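Local coordinates for protein TBC1 domain family member 22A (Homo sapiens, PDB 2QFZ) that probably acts as a GTPase-activating protein for Rab-family GTPases through the TBC domain held in this chain, and forms homodimers and binds 14-3-3 proteins, at residues L43-S47 with T59-L63; H234-V240 with K300-L306. Residues are numbered along the deposited sequence.

Interaction 1: residues L43-S47 with T59-L63; sequences LRRLS and TWKLL
Both segments are the last turns of short alpha-helices, with phi between -54° and -77°. The axes of 43-47 and 59-63 come within 11.2 Å, and their N-to-C directions lie 130° apart (signed crossing angle -130°), so the pair is antiparallel but strongly splayed. The closest CA pair is Arg44 and Leu63, 7.1 Å apart. Each turn is closed by an i to i-4 bond: Ser47 N to Leu43 O at 2.8 Å and Leu63 N to Thr59 O at 2.9 Å.

With the axes this far apart, contact is made by side chains, and no hydrogen bond crosses between the segments. Leu63 (chi1 m, chi2 t) loses the most area, 85 Å² of the 271 Å² buried on both sides together. Its CD2 lies 4.0 Å from Leu43 CD2 and 3.3 Å from Arg44 CG, so the arginine's methylenes graze one methyl of Leu63, while Leu63 CD1 is 3.5 Å from Ser47 OG. Leu43, in the t, p rotamer, points toward the other helix: its CG is 4.0 Å from Thr59 CG2 and its CD2 4.1 Å from Leu62 CB. Ser47 OG also meets Thr59 CG2 at 3.4 Å, yet this hydroxyl is satisfied within its own helix, donating to Leu43 O at 2.8 Å. Thr59 likewise turns its methyl to the interface and bonds through OG1 to Val55 O.

The result is buried, mainly apolar helix-helix packing near the start of the modelled chain. Helix 25-34 adjoins both members, Leu33 touching Leu43 and Leu62 and Phe29 touching Ser47, while Ser272 also packs on Ser47.

Interaction 2: residues H234-V240 with K300-L306; sequences HLDQHEV and KDFQELL
A Schellman-terminated helix end, 234-240, packs on an Asp-capped helix start, 300-306. The Schellman bonds are Val240 N to Leu235 O at 2.9 Å and Glu239 N to Asp236 O at 3.1 Å, with Glu239 at phi/psi 60/31°. At the N-cap, Asp301 OD2 accepts from Glu304 N at 3.0 Å. CA atoms pair His238-Phe302 (5.5 Å) and Val240-Leu306 (6.6 Å).

The main bump is Leu305 (t, p): its CD2 enters a hollow lined by Val240 CG2 (3.6 Å), His238 CB (3.8 Å), His234 CD2 (4.1 Å) and Leu235 CD2 (4.2 Å). Phe302 (chi1 t) fits the turn, its CD1 3.1 Å from His238 O, at the ring edge, and 3.5 Å from Val240 CG2, its CE1 3.1 Å from Glu239 O. His238 ND1 donates to His234 O at 2.9 Å; His238 CD2 lies 3.2 Å from Lys300 O, but no hydrogen bond crosses.

This structural packing joins helix 229-237 to helix 302-309; helix 242-251 extends it, with Phe245 on Val240 and Gln244 on Phe302, and helix 293-298 covers His234.

Overall arrangement
From the N terminus, the chain passes helix 25-34 and reaches interaction 1, a local closure with 11 residues between its segments, three of them helical. Interaction 1 is complete before interaction 2 opens, so the two are in series and neither nest nor cross. Interaction 2 closes a much longer excursion: 59 residues, 43 of them helical, lie between segments 234-240 and 300-306, on helices 229-237 and 302-309. The centres of interaction 1 and interaction 2 are 40 Å apart, on opposite sides of the chain's centre, and their nearest atoms about 27 Å apart. One joins neighbouring N-terminal helices; the other brings two later helices together in this all-helical TBC-domain chain.

Interaction 1: residues L43-S47 with T59-L63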
loop_
_atom_site.group_PDB
_atom_site.type_symbol
_atom_site.label_atom_id
_atom_site.label_comp_id
_atom_site.label_asym_id
_atom_site.label_seq_id
_atom_site.Cartn_x
_atom_site.Cartn_y
_atom_site.Cartn_z
ATOM N N LEU A 43 -7.755 18.808 -2.781
ATOM C CA LEU A 43 -7.994 17.375 -3.098
ATOM C C LEU A 43 -7.535 16.435 -1.962
ATOM O O LEU A 43 -8.277 15.511 -1.607
ATOM C CB LEU A 43 -7.273 16.987 -4.392
ATOM C CG LEU A 43 -7.584 15.637 -5.036
ATOM C CD1 LEU A 43 -9.033 15.584 -5.505
ATOM C CD2 LEU A 43 -6.578 15.349 -6.187
ATOM N N ARG A 44 -6.323 16.679 -1.435
ATOM C CA ARG A 44 -5.768 15.950 -0.253
ATOM C C ARG A 44 -6.641 16.024 0.961
ATOM O O ARG A 44 -6.881 15.001 1.595
ATOM C CB ARG A 44 -4.400 16.481 0.162
ATOM C CG ARG A 44 -3.322 16.081 -0.744
ATOM C CD ARG A 44 -1.984 16.523 -0.255
ATOM N NE ARG A 44 -1.056 16.506 -1.372
ATOM C CZ ARG A 44 -0.686 17.574 -2.070
ATOM N NH1 ARG A 44 -1.117 18.793 -1.731
ATOM N NH2 ARG A 44 0.159 17.430 -3.089
ATOM N N ARG A 45 -7.099 17.237 1.305
ATOM C CA ARG A 45 -8.009 17.425 2.443
ATOM C C ARG A 45 -9.328 16.660 2.254
ATOM O O ARG A 45 -9.901 16.156 3.224
ATOM C CB ARG A 45 -8.261 18.920 2.690
ATOM C CG ARG A 45 -9.405 19.216 3.623
ATOM N N LEU A 46 -9.814 16.555 1.016
ATOM C CA LEU A 46 -11.040 15.784 0.774
ATOM C C LEU A 46 -10.760 14.268 0.787
ATOM O O LEU A 46 -11.550 13.499 1.273
ATOM C CB LEU A 46 -11.699 16.153 -0.546
ATOM C CG LEU A 46 -12.610 17.373 -0.611
ATOM C CD1 LEU A 46 -13.408 17.301 -1.897
ATOM C CD2 LEU A 46 -13.529 17.472 0.575
ATOM N N SER A 47 -9.635 13.873 0.224
ATOM C CA SER A 47 -9.283 12.448 0.067
ATOM C C SER A 47 -8.993 11.735 1.415
ATOM O O SER A 47 -9.077 10.481 1.527
ATOM C CB SER A 47 -8.069 12.360 -0.865
ATOM O OG SER A 47 -8.404 12.801 -2.179
ATOM N N THR A 59 -7.832 10.381 -8.959
ATOM C CA THR A 59 -7.369 10.998 -7.706
ATOM C C THR A 59 -6.004 10.425 -7.258
ATOM O O THR A 59 -5.068 11.183 -7.026
ATOM C CB THR A 59 -8.426 10.918 -6.594
ATOM O OG1 THR A 59 -9.643 11.518 -7.037
ATOM C CG2 THR A 59 -7.970 11.655 -5.316
ATOM N N TRP A 60 -5.877 9.100 -7.173
ATOM C CA TRP A 60 -4.576 8.483 -6.864
ATOM C C TRP A 60 -3.451 8.915 -7.804
ATOM O O TRP A 60 -2.304 9.207 -7.374
ATOM C CB TRP A 60 -4.694 6.952 -6.874
ATOM C CG TRP A 60 -5.289 6.351 -5.653
ATOM C CD1 TRP A 60 -6.109 6.947 -4.767
ATOM C CD2 TRP A 60 -5.127 4.992 -5.197
ATOM N NE1 TRP A 60 -6.437 6.083 -3.752
ATOM C CE2 TRP A 60 -5.852 4.871 -3.991
ATOM C CE3 TRP A 60 -4.362 3.909 -5.633
ATOM C CZ2 TRP A 60 -5.872 3.694 -3.241
ATOM C CZ3 TRP A 60 -4.389 2.726 -4.892
ATOM C CH2 TRP A 60 -5.149 2.628 -3.716
ATOM N N LYS A 61 -3.754 8.949 -9.089
ATOM C CA LYS A 61 -2.788 9.454 -10.064
ATOM C C LYS A 61 -2.357 10.888 -9.831
ATOM O O LYS A 61 -1.174 11.205 -9.998
ATOM C CB LYS A 61 -3.284 9.271 -11.486
ATOM C CG LYS A 61 -3.321 7.819 -11.891
ATOM C CD LYS A 61 -3.885 7.630 -13.314
ATOM C CE LYS A 61 -4.508 6.263 -13.431
ATOM N NZ LYS A 61 -4.814 5.959 -14.850
ATOM N N LEU A 62 -3.276 11.761 -9.447
ATOM C CA LEU A 62 -2.900 13.142 -9.164
ATOM C C LEU A 62 -2.141 13.321 -7.840
ATOM O O LEU A 62 -1.144 14.073 -7.791
ATOM C CB LEU A 62 -4.094 14.085 -9.198
ATOM C CG LEU A 62 -4.678 14.286 -10.583
ATOM C CD1 LEU A 62 -6.088 14.896 -10.475
ATOM C CD2 LEU A 62 -3.712 15.146 -11.481
ATOM N N LEU A 63 -2.609 12.646 -6.795
ATOM C CA LEU A 63 -2.036 12.775 -5.457
ATOM C C LEU A 63 -0.638 12.166 -5.380
ATOM O O LEU A 63 0.193 12.661 -4.655
ATOM C CB LEU A 63 -2.959 12.148 -4.398
ATOM C CG LEU A 63 -4.235 12.878 -4.013
ATOM C CD1 LEU A 63 -5.060 12.052 -3.013
ATOM C CD2 LEU A 63 -3.904 14.219 -3.439
#

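Interaction 2: residues H234-V240 with K300-L306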
loop_
_atom_site.group_PDB
_atom_site.type_symbol
_atom_site.label_atom_id
_atom_site.label_comp_id
_atom_site.label_asym_id
_atom_site.label_seq_id
_atom_site.Cartn_x
_atom_site.Cartn_y
_atom_site.Cartn_z
ATOM N N HIS A 234 3.486 -5.937 28.825
ATOM C CA HIS A 234 2.952 -7.254 28.623
ATOM C C HIS A 234 3.721 -7.991 27.484
ATOM O O HIS A 234 4.042 -9.196 27.597
ATOM C CB HIS A 234 1.443 -7.134 28.345
ATOM C CG HIS A 234 0.737 -8.436 28.162
ATOM N ND1 HIS A 234 0.227 -9.170 29.217
ATOM C CD2 HIS A 234 0.428 -9.125 27.039
ATOM C CE1 HIS A 234 -0.357 -10.256 28.747
ATOM N NE2 HIS A 234 -0.240 -10.258 27.430
ATOM N N LEU A 235 4.046 -7.288 26.399
ATOM C CA LEU A 235 4.810 -7.946 25.295
ATOM C C LEU A 235 6.166 -8.387 25.850
ATOM O O LEU A 235 6.595 -9.502 25.608
ATOM C CB LEU A 235 4.974 -7.037 24.074
ATOM C CG LEU A 235 3.673 -6.718 23.344
ATOM C CD1 LEU A 235 3.903 -5.694 22.273
ATOM C CD2 LEU A 235 3.019 -7.932 22.764
ATOM N N ASP A 236 6.816 -7.509 26.603
ATOM C CA ASP A 236 8.121 -7.798 27.249
ATOM C C ASP A 236 8.017 -8.929 28.244
ATOM O O ASP A 236 8.821 -9.862 28.235
ATOM C CB ASP A 236 8.626 -6.534 27.974
ATOM C CG ASP A 236 10.050 -6.693 28.585
ATOM O OD1 ASP A 236 10.987 -7.076 27.870
ATOM O OD2 ASP A 236 10.237 -6.381 29.798
ATOM N N GLN A 237 7.012 -8.843 29.111
ATOM C CA GLN A 237 6.727 -9.902 30.101
ATOM C C GLN A 237 6.613 -11.280 29.421
ATOM O O GLN A 237 7.081 -12.272 29.927
ATOM C CB GLN A 237 5.442 -9.520 30.876
ATOM C CG GLN A 237 5.112 -10.372 32.111
ATOM C CD GLN A 237 6.236 -10.359 33.165
ATOM O OE1 GLN A 237 6.880 -9.330 33.407
ATOM N NE2 GLN A 237 6.474 -11.507 33.777
ATOM N N HIS A 238 5.997 -11.345 28.256
ATOM C CA HIS A 238 5.778 -12.648 27.592
ATOM C C HIS A 238 6.737 -12.923 26.423
ATOM O O HIS A 238 6.451 -13.746 25.575
ATOM C CB HIS A 238 4.306 -12.742 27.181
ATOM C CG HIS A 238 3.390 -12.696 28.354
ATOM N ND1 HIS A 238 2.963 -11.508 28.916
ATOM C CD2 HIS A 238 2.919 -13.687 29.155
ATOM C CE1 HIS A 238 2.244 -11.777 29.995
ATOM N NE2 HIS A 238 2.204 -13.089 30.162
ATOM N N GLU A 239 7.882 -12.231 26.415
ATOM C CA GLU A 239 8.975 -12.466 25.481
ATOM C C GLU A 239 8.573 -12.289 24.022
ATOM O O GLU A 239 9.121 -12.956 23.170
ATOM C CB GLU A 239 9.560 -13.889 25.673
ATOM C CG GLU A 239 9.995 -14.226 27.118
ATOM C CD GLU A 239 11.350 -13.653 27.483
ATOM O OE1 GLU A 239 11.952 -12.956 26.634
ATOM O OE2 GLU A 239 11.821 -13.906 28.616
ATOM N N VAL A 240 7.619 -11.418 23.718
ATOM C CA VAL A 240 7.362 -11.088 22.312
ATOM C C VAL A 240 8.092 -9.799 21.974
ATOM O O VAL A 240 7.871 -8.779 22.636
ATOM C CB VAL A 240 5.832 -10.959 21.973
ATOM C CG1 VAL A 240 5.661 -10.633 20.466
ATOM C CG2 VAL A 240 5.079 -12.251 22.344
ATOM N N LYS A 300 -1.704 -14.835 27.835
ATOM C CA LYS A 300 -0.519 -15.081 28.663
ATOM C C LYS A 300 0.370 -16.228 28.200
ATOM O O LYS A 300 1.404 -16.459 28.797
ATOM C CB LYS A 300 -0.956 -15.335 30.113
ATOM C CG LYS A 300 -1.620 -14.135 30.700
ATOM C CD LYS A 300 -2.362 -14.432 31.977
ATOM C CE LYS A 300 -2.754 -13.108 32.648
ATOM N NZ LYS A 300 -3.082 -12.060 31.629
ATOM N N ASP A 301 -0.015 -16.948 27.147
ATOM C CA ASP A 301 0.892 -17.908 26.506
ATOM C C ASP A 301 1.707 -17.174 25.420
ATOM O O ASP A 301 1.117 -16.500 24.599
ATOM C CB ASP A 301 0.059 -19.034 25.901
ATOM C CG ASP A 301 0.905 -20.099 25.249
ATOM O OD1 ASP A 301 1.657 -20.796 25.971
ATOM O OD2 ASP A 301 0.814 -20.236 24.010
ATOM N N PHE A 302 3.055 -17.300 25.419
ATOM C CA PHE A 302 3.907 -16.670 24.376
ATOM C C PHE A 302 3.528 -17.087 22.951
ATOM O O PHE A 302 3.465 -16.241 22.059
ATOM C CB PHE A 302 5.420 -16.953 24.575
ATOM C CG PHE A 302 6.261 -16.663 23.320
ATOM C CD1 PHE A 302 6.640 -15.355 22.989
ATOM C CD2 PHE A 302 6.623 -17.696 22.445
ATOM C CE1 PHE A 302 7.379 -15.087 21.819
ATOM C CE2 PHE A 302 7.367 -17.435 21.273
ATOM C CZ PHE A 302 7.748 -16.134 20.962
ATOM N N GLN A 303 3.331 -18.392 22.738
ATOM C CA GLN A 303 3.069 -18.949 21.386
ATOM C C GLN A 303 1.757 -18.421 20.783
ATOM O O GLN A 303 1.699 -18.046 19.615
ATOM C CB GLN A 303 3.034 -20.489 21.453
ATOM C CG GLN A 303 2.945 -21.220 20.098
ATOM C CD GLN A 303 2.498 -22.706 20.241
ATOM O OE1 GLN A 303 2.293 -23.219 21.355
ATOM N NE2 GLN A 303 2.350 -23.386 19.099
ATOM N N GLU A 304 0.701 -18.426 21.582
ATOM C CA GLU A 304 -0.598 -17.926 21.143
ATOM C C GLU A 304 -0.627 -16.415 21.040
ATOM O O GLU A 304 -1.365 -15.894 20.225
ATOM C CB GLU A 304 -1.717 -18.403 22.089
ATOM C CG GLU A 304 -1.992 -19.885 22.020
ATOM C CD GLU A 304 -3.276 -20.304 22.754
ATOM O OE1 GLU A 304 -3.711 -21.450 22.590
ATOM O OE2 GLU A 304 -3.859 -19.498 23.495
ATOM N N LEU A 305 0.147 -15.716 21.888
ATOM C CA LEU A 305 0.272 -14.255 21.818
ATOM C C LEU A 305 0.887 -13.793 20.482
ATOM O O LEU A 305 0.325 -12.950 19.779
ATOM C CB LEU A 305 1.120 -13.710 22.968
ATOM C CG LEU A 305 1.281 -12.184 22.999
ATOM C CD1 LEU A 305 -0.055 -11.455 22.892
ATOM C CD2 LEU A 305 2.088 -11.704 24.266
ATOM N N LEU A 306 2.038 -14.351 20.156
ATOM C CA LEU A 306 2.647 -14.128 18.850
ATOM C C LEU A 306 1.707 -14.557 17.672
ATOM O O LEU A 306 1.537 -13.800 16.747
ATOM C CB LEU A 306 4.041 -14.801 18.780
ATOM C CG LEU A 306 4.850 -14.595 17.496
ATOM C CD1 LEU A 306 4.856 -13.096 17.091
ATOM C CD2 LEU A 306 6.221 -15.115 17.631
#